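Local coordinates for protein ornithine carbamoyltransferase, anabolic (Campylobacter jejuni subsp. jejuni, PDB 3TPF) that transfers the carbamoyl group of carbamoyl phosphate to L-ornithine, reversibly, to make L-citrulline in the biosynthesis of arginine, at residues D154-C159 with W223-E228; S161-A166 with I173-P178; L258-P263 with Y268-E273. All blocks are in the same frame, centred on the assembly; numbering follows the deposited sequence.

In the fold
All three contacts lie in the ornithine-binding domain, around its five-stranded parallel sheet. Contact 2 is core: aliphatic side chains join helix 157-169 to strand 172-176, and no hydrogen bond crosses. Contact 1 uses the start of the same helix. It is partly buried and polar, with one weak bond between two loops at the predicted ornithine site. The two meet where Met177 packs on Ser155 and Cys159. Contact 3 is buried and mixed, a histidine-carboxylate bond beside a leucine-valine pair at the edge strand 257-260. Trp223 of contact 1 packs on Tyr268 and Glu269 of contact 3. Contacts 2 and 3 do not touch; their centres are about 17 Å apart.

Contact 1. Residues D154-C159 with W223-E228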
# COMPACT_ATOMS: atom_id res chain seq x y z
N ASP B 154 5.28 -22.00 24.10
CA ASP B 154 5.28 -23.06 23.09
C ASP B 154 6.72 -23.33 22.60
O ASP B 154 7.63 -22.53 22.82
CB ASP B 154 4.40 -22.65 21.89
CG ASP B 154 4.00 -23.82 20.99
OD1 ASP B 154 4.24 -25.01 21.32
OD2 ASP B 154 3.46 -23.54 19.89
N SER B 155 6.90 -24.48 21.96
CA SER B 155 8.13 -24.75 21.16
C SER B 155 8.02 -24.11 19.76
O SER B 155 8.28 -24.75 18.72
CB SER B 155 8.44 -26.24 21.07
OG SER B 155 7.78 -26.81 19.93
N ASN B 156 7.65 -22.84 19.74
CA ASN B 156 7.41 -22.12 18.49
C ASN B 156 8.69 -21.42 17.96
O ASN B 156 9.79 -21.63 18.48
CB ASN B 156 6.31 -21.08 18.70
CG ASN B 156 6.72 -19.97 19.64
OD1 ASN B 156 7.83 -19.96 20.13
ND2 ASN B 156 5.83 -19.06 19.92
N ASN B 157 8.52 -20.64 16.91
CA ASN B 157 9.66 -19.84 16.35
C ASN B 157 10.41 -18.97 17.36
O ASN B 157 11.63 -18.93 17.37
CB ASN B 157 9.22 -18.95 15.15
CG ASN B 157 8.06 -18.05 15.47
OD1 ASN B 157 7.66 -17.90 16.65
ND2 ASN B 157 7.47 -17.48 14.44
N MSE B 158 9.65 -18.29 18.21
CA MSE B 158 10.22 -17.38 19.25
C MSE B 158 11.12 -18.12 20.22
O MSE B 158 12.19 -17.62 20.64
CB MSE B 158 9.11 -16.75 20.08
CG MSE B 158 8.59 -15.49 19.44
SE MSE B 158 9.98 -14.11 19.27
CE MSE B 158 10.42 -13.81 21.19
N CYS B 159 10.71 -19.33 20.56
CA CYS B 159 11.46 -20.21 21.44
C CYS B 159 12.77 -20.61 20.82
O CYS B 159 13.83 -20.56 21.44
CB CYS B 159 10.63 -21.48 21.74
SG CYS B 159 11.50 -22.68 22.72
N TRP B 223 0.10 -18.81 22.85
CA TRP B 223 0.19 -20.29 22.83
C TRP B 223 -0.32 -20.87 21.55
O TRP B 223 0.18 -21.85 21.01
CB TRP B 223 -0.64 -20.86 23.94
CG TRP B 223 -0.20 -20.50 25.31
CD1 TRP B 223 1.06 -20.25 25.74
CD2 TRP B 223 -1.03 -20.41 26.44
NE1 TRP B 223 1.07 -19.98 27.07
CE2 TRP B 223 -0.21 -20.09 27.53
CE3 TRP B 223 -2.40 -20.59 26.64
CZ2 TRP B 223 -0.72 -19.96 28.83
CZ3 TRP B 223 -2.91 -20.44 27.93
CH2 TRP B 223 -2.07 -20.13 29.00
N VAL B 224 -1.40 -20.27 21.10
CA VAL B 224 -1.96 -20.58 19.81
C VAL B 224 -1.14 -19.79 18.80
O VAL B 224 -1.38 -18.61 18.54
CB VAL B 224 -3.45 -20.28 19.82
CG1 VAL B 224 -4.01 -20.43 18.41
CG2 VAL B 224 -4.07 -21.20 20.84
N SER B 225 -0.16 -20.50 18.24
CA SER B 225 0.83 -19.91 17.33
C SER B 225 0.28 -19.83 15.90
O SER B 225 -0.33 -20.78 15.39
CB SER B 225 2.19 -20.64 17.43
OG SER B 225 2.83 -20.40 18.71
N MSE B 226 0.50 -18.68 15.27
CA MSE B 226 -0.19 -18.26 14.04
C MSE B 226 -0.13 -19.26 12.91
O MSE B 226 0.94 -19.78 12.58
CB MSE B 226 0.40 -16.94 13.53
N GLY B 227 -1.29 -19.49 12.29
CA GLY B 227 -1.47 -20.59 11.32
C GLY B 227 -2.05 -21.83 11.98
O GLY B 227 -3.03 -22.40 11.50
N GLU B 228 -1.41 -22.25 13.08
CA GLU B 228 -1.85 -23.38 13.92
C GLU B 228 -3.21 -23.15 14.63
O GLU B 228 -3.61 -23.95 15.49
CB GLU B 228 -0.77 -23.67 14.98
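Two loops come side by side here, with the CA atoms of Asp154 and Trp223 5.8 Å apart and those of Asn156 and Ser225 farther apart, at 7.0 Å. The hydroxyl of Ser225 is the meeting point. It gives a weak hydrogen bond to Asp154, OG to OD2 at 3.4 Å. The same OG lies 3.5 Å from Asn156 ND2. The carboxylate of Asp154 thus meets Ser225 with one oxygen. Its other oxygen, OD1, turns back to its own loop and takes a weak bond from Ser155 N. Ser155 is the centre of an inverse gamma turn, closed by a weak bond from Asn156 N to Asp154 O.

Asn156 is the N-cap of helix 157-169. Its CG sits between the backbone N and the carbonyl carbon (chi1 66°), which swings the amide over the start of the helix. OD1 accepts from Cys159 N at 3.0 Å, with an N-H...O angle of 156°. The amide therefore has two roles: OD1 caps the helix, while ND2 lies beside the Ser225 hydroxyl and makes a weak bond to Asp221 OD2. This is the turn after the first strand of the Rossmann-like domain, where, as in relatives, the loops at the C-terminal ends of the parallel strands line the ligand site. Asn157, Asp221, Ser225 and Met226 are predicted to bind L-ornithine. Ser225, Met226 and Gly227 form the SMG sequence of ornithine carbamoyltransferases, in a loop that closes over ornithine in relatives. Here Gly227 and Glu228 are poorly ordered, and the side chains of Met226, a selenomethionine, and Glu228 are modelled only to CB. Trp223 contributes its backbone to the contact; its indole turns away and stacks on Phe239.

Contact 2. Residues S161-A166 with I173-P178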
# COMPACT_ATOMS: atom_id res chain seq x y z
N SER B 161 14.39 -19.11 18.40
CA SER B 161 15.28 -18.01 18.22
C SER B 161 15.85 -17.54 19.55
O SER B 161 17.03 -17.14 19.62
CB SER B 161 14.58 -16.87 17.53
OG SER B 161 14.26 -17.22 16.20
N TRP B 162 15.06 -17.63 20.64
CA TRP B 162 15.66 -17.34 21.98
C TRP B 162 16.69 -18.39 22.38
O TRP B 162 17.74 -18.08 22.94
CB TRP B 162 14.65 -17.08 23.09
CG TRP B 162 14.51 -15.57 23.32
CD1 TRP B 162 13.42 -14.84 23.07
CD2 TRP B 162 15.52 -14.62 23.74
NE1 TRP B 162 13.69 -13.51 23.28
CE2 TRP B 162 14.96 -13.36 23.72
CE3 TRP B 162 16.84 -14.75 24.12
CZ2 TRP B 162 15.62 -12.22 24.08
CZ3 TRP B 162 17.52 -13.61 24.48
CH2 TRP B 162 16.91 -12.35 24.44
N LEU B 163 16.39 -19.62 22.04
CA LEU B 163 17.27 -20.71 22.45
C LEU B 163 18.63 -20.49 21.82
O LEU B 163 19.65 -20.44 22.49
CB LEU B 163 16.70 -22.09 22.07
CG LEU B 163 17.58 -23.33 22.17
CD1 LEU B 163 18.17 -23.40 23.57
CD2 LEU B 163 16.82 -24.60 21.78
N ILE B 164 18.57 -20.27 20.52
CA ILE B 164 19.73 -20.01 19.67
C ILE B 164 20.53 -18.82 20.08
O ILE B 164 21.75 -18.88 20.15
CB ILE B 164 19.25 -19.67 18.25
CG1 ILE B 164 18.95 -20.96 17.53
CG2 ILE B 164 20.18 -18.73 17.47
CD1 ILE B 164 18.10 -20.70 16.29
N THR B 165 19.85 -17.71 20.27
CA THR B 165 20.52 -16.44 20.57
C THR B 165 21.18 -16.53 21.95
O THR B 165 22.29 -16.03 22.16
CB THR B 165 19.54 -15.28 20.62
OG1 THR B 165 18.86 -15.21 19.39
CG2 THR B 165 20.27 -13.98 20.90
N ALA B 166 20.49 -17.19 22.89
CA ALA B 166 21.04 -17.42 24.23
C ALA B 166 22.36 -18.17 24.10
O ALA B 166 23.39 -17.85 24.71
CB ALA B 166 20.03 -18.23 25.01
N ILE B 173 19.83 -19.37 30.21
CA ILE B 173 18.43 -19.43 29.84
C ILE B 173 17.73 -20.69 30.30
O ILE B 173 18.23 -21.80 30.10
CB ILE B 173 18.23 -19.26 28.34
CG1 ILE B 173 16.73 -19.18 28.02
CG2 ILE B 173 18.88 -20.39 27.59
CD1 ILE B 173 16.41 -18.83 26.59
N SER B 174 16.57 -20.50 30.92
CA SER B 174 15.65 -21.61 31.27
C SER B 174 14.37 -21.57 30.47
O SER B 174 13.69 -20.56 30.44
CB SER B 174 15.28 -21.57 32.73
OG SER B 174 16.37 -22.05 33.48
N ILE B 175 14.08 -22.67 29.79
CA ILE B 175 12.88 -22.78 28.98
C ILE B 175 11.90 -23.69 29.65
O ILE B 175 12.26 -24.79 30.10
CB ILE B 175 13.17 -23.34 27.58
CG1 ILE B 175 14.07 -22.37 26.82
CG2 ILE B 175 11.87 -23.58 26.82
CD1 ILE B 175 14.43 -22.86 25.45
N ALA B 176 10.66 -23.25 29.66
CA ALA B 176 9.56 -24.04 30.23
C ALA B 176 8.38 -24.15 29.27
O ALA B 176 7.91 -23.17 28.75
CB ALA B 176 9.13 -23.51 31.60
N MSE B 177 8.00 -25.38 28.98
CA MSE B 177 6.87 -25.71 28.11
C MSE B 177 6.24 -26.99 28.62
O MSE B 177 6.85 -27.69 29.40
CB MSE B 177 7.39 -25.93 26.71
CG MSE B 177 8.50 -26.99 26.62
SE MSE B 177 9.24 -27.16 24.77
CE MSE B 177 9.49 -25.31 24.05
N PRO B 178 5.04 -27.34 28.17
CA PRO B 178 4.40 -28.50 28.71
C PRO B 178 5.13 -29.83 28.45
O PRO B 178 6.07 -29.88 27.65
CB PRO B 178 3.03 -28.49 28.03
CG PRO B 178 2.86 -27.11 27.50
CD PRO B 178 4.22 -26.66 27.16
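The indole of Trp162 is the one aromatic group of this contact, but it meets Ile173 through its stem. Trp162 CB lies 4.3 Å from Ile173 CD1, while the ring runs on to helix 126-138. There NE1 gives a hydrogen bond to Asp132 OD2, which would help to set the turn of the ring, and the side chain touches Leu133 and Ile136. The contact belongs to the beta-alpha-beta unit made of strand 148-152, helix 157-169 and strand 172-176, the first crossover of the Rossmann-like domain. The helix segment runs nearly antiparallel to the strand, with the two axes at 162° and 9.6 Å apart at their closest.

Ile173 does most of the packing. Its CG2 branch reaches Ala166 CB at 3.6 Å. Its longer branch is extended, with CG1 anti to the backbone N (chi1 -174°). Both branches touch the methyl of Ala166, and Ile173 CD1 also reaches the backbone at Trp162 O, 4.0 Å away. The side chain of Ala166 is only a methyl, consistent with the close approach of the backbones here: the CA atoms of Ala166 and Ile173 are 6.5 Å apart.

Ile175, two residues on, points to the same side of the sheet. Its CD1 meets Leu163 CB at 4.1 Å. Leu163 also touches Ile202 of strand 201-205 and Trp188 and Ala191 of helix 185-198, so the apolar layer continues past the strand. Every residue that touches here is buried, and no hydrogen bond crosses. Within the helix, Ser161 O takes two bonds from Thr165, one from N and one from OG1 at 2.7 Å, and the two donors reach it from opposite faces of its carbonyl plane.

Contact 3. Residues L258-P263 with Y268-E273; sequences LLHCLP and YEVSEE
Glu269 OE2 is held by two N-H groups, His260 NE2 from across the contact and the backbone N of Tyr265 in the connecting loop. The histidine bond is short and fairly straight, with NE2 to OE2 at 2.8 Å and an N-H...O angle of 162°. OE2 lies at the ring edge, near the imidazole plane. The donor meets OE2 on the anti side of the carboxylate, 25° out of its plane; ring and carboxylate planes are 52° apart. The glutamate chain bends at its second torsion, which folds the carboxylate back toward the histidine.

The other ring nitrogen is also used. His260 ND1 accepts from Leu262 N at 2.9 Å, again close to the ring plane. The imidazole is thus tied at both nitrogens, which fixes its rotation. One bond joins it to the segment 268-273 and the other to the turn that follows its own strand.

Beside this polar pair lies an apolar one. Leu258 CD2 meets Val270 CG2 at 3.9 Å, the two side chains crossing at a slant. Leu258 and His260 are two apart on strand 257-260 and point the same way, so together they meet the chain leading into helix 272-277. Val270 CG1 also approaches the His260 ring obliquely, at 4.5 Å from CD2. Ser271, next along, is the N-cap of that helix.

Pro263, after a cis peptide bond, packs on Glu79 of a neighbouring subunit, and Leu262 packs on Val87 of that subunit. Cys261 and Leu262 are predicted to bind carbamoyl phosphate. The arrangement is that of the His-Cys-Leu-Pro motif of ornithine carbamoyltransferases, placed at the end of the edge strand of the Rossmann-like sheet.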
# COMPACT_ATOMS: atom_id res chain seq x y z
N LEU B 258 9.11 -8.16 32.20
CA LEU B 258 8.31 -9.13 31.45
C LEU B 258 8.28 -8.69 29.97
O LEU B 258 7.88 -7.58 29.66
CB LEU B 258 6.88 -9.22 31.99
CG LEU B 258 5.88 -10.03 31.14
CD1 LEU B 258 6.33 -11.48 31.10
CD2 LEU B 258 4.48 -9.85 31.66
N LEU B 259 8.70 -9.55 29.08
CA LEU B 259 8.68 -9.27 27.66
C LEU B 259 7.66 -10.16 26.95
O LEU B 259 7.47 -11.30 27.34
CB LEU B 259 10.03 -9.51 27.01
CG LEU B 259 11.18 -8.59 27.36
CD1 LEU B 259 12.39 -8.99 26.57
CD2 LEU B 259 10.74 -7.11 27.07
N HIS B 260 6.95 -9.58 25.99
CA HIS B 260 5.96 -10.24 25.16
C HIS B 260 6.00 -9.60 23.79
O HIS B 260 5.97 -8.40 23.68
CB HIS B 260 4.57 -10.03 25.74
CG HIS B 260 3.53 -10.95 25.17
ND1 HIS B 260 3.32 -11.10 23.81
CD2 HIS B 260 2.60 -11.73 25.78
CE1 HIS B 260 2.33 -11.96 23.62
NE2 HIS B 260 1.87 -12.35 24.80
N CYS B 261 6.06 -10.40 22.73
CA CYS B 261 6.24 -9.85 21.35
C CYS B 261 4.96 -9.28 20.82
O CYS B 261 4.99 -8.42 19.96
CB CYS B 261 6.77 -10.85 20.33
SG CYS B 261 5.76 -12.35 20.21
N LEU B 262 3.86 -9.73 21.35
CA LEU B 262 2.53 -9.15 21.02
C LEU B 262 2.02 -9.77 19.75
O LEU B 262 2.79 -10.31 18.98
CB LEU B 262 2.55 -7.61 20.82
CG LEU B 262 2.86 -6.67 21.98
CD1 LEU B 262 2.64 -5.20 21.58
CD2 LEU B 262 1.95 -7.02 23.18
N PRO B 263 0.75 -9.69 19.52
CA PRO B 263 -0.21 -9.26 20.49
C PRO B 263 -0.36 -10.24 21.65
O PRO B 263 -0.02 -11.41 21.53
CB PRO B 263 -1.52 -9.32 19.71
CG PRO B 263 -1.30 -10.42 18.73
CD PRO B 263 0.12 -10.13 18.29
N TYR B 268 -4.82 -15.59 29.25
CA TYR B 268 -4.19 -16.81 28.75
C TYR B 268 -2.72 -16.83 29.15
O TYR B 268 -2.39 -17.04 30.33
CB TYR B 268 -4.39 -16.94 27.25
CG TYR B 268 -5.82 -16.97 26.90
CD1 TYR B 268 -6.49 -15.82 26.57
CD2 TYR B 268 -6.55 -18.17 27.02
CE1 TYR B 268 -7.86 -15.85 26.33
CE2 TYR B 268 -7.91 -18.20 26.78
CZ TYR B 268 -8.56 -17.05 26.42
OH TYR B 268 -9.89 -17.07 26.17
N GLU B 269 -1.82 -16.56 28.21
CA GLU B 269 -0.40 -16.64 28.52
C GLU B 269 0.03 -15.57 29.52
O GLU B 269 1.07 -15.65 30.14
CB GLU B 269 0.45 -16.53 27.27
CG GLU B 269 0.51 -15.15 26.64
CD GLU B 269 -0.64 -14.84 25.68
OE1 GLU B 269 -1.53 -15.71 25.42
OE2 GLU B 269 -0.60 -13.67 25.17
N VAL B 270 -0.79 -14.56 29.67
CA VAL B 270 -0.45 -13.51 30.58
C VAL B 270 -1.72 -12.92 31.20
O VAL B 270 -2.76 -12.80 30.53
CB VAL B 270 0.37 -12.43 29.86
CG1 VAL B 270 -0.50 -11.56 28.98
CG2 VAL B 270 1.07 -11.56 30.87
N SER B 271 -1.65 -12.57 32.49
CA SER B 271 -2.77 -11.92 33.15
C SER B 271 -2.80 -10.43 32.80
O SER B 271 -1.79 -9.80 32.59
CB SER B 271 -2.68 -12.08 34.64
OG SER B 271 -1.69 -11.23 35.17
N GLU B 272 -4.00 -9.88 32.81
CA GLU B 272 -4.24 -8.45 32.57
C GLU B 272 -3.42 -7.59 33.53
O GLU B 272 -2.71 -6.68 33.13
CB GLU B 272 -5.71 -8.11 32.74
CG GLU B 272 -6.10 -6.76 32.16
CD GLU B 272 -6.07 -5.59 33.15
OE1 GLU B 272 -6.16 -5.86 34.37
OE2 GLU B 272 -6.03 -4.40 32.71
N GLU B 273 -3.49 -7.94 34.82
CA GLU B 273 -2.81 -7.19 35.88
C GLU B 273 -1.33 -7.09 35.55
O GLU B 273 -0.81 -6.00 35.40
CB GLU B 273 -3.06 -7.75 37.35
CG GLU B 273 -3.03 -6.59 38.42
CD GLU B 273 -2.59 -6.94 39.88
OE1 GLU B 273 -1.61 -7.75 40.06
OE2 GLU B 273 -3.21 -6.36 40.84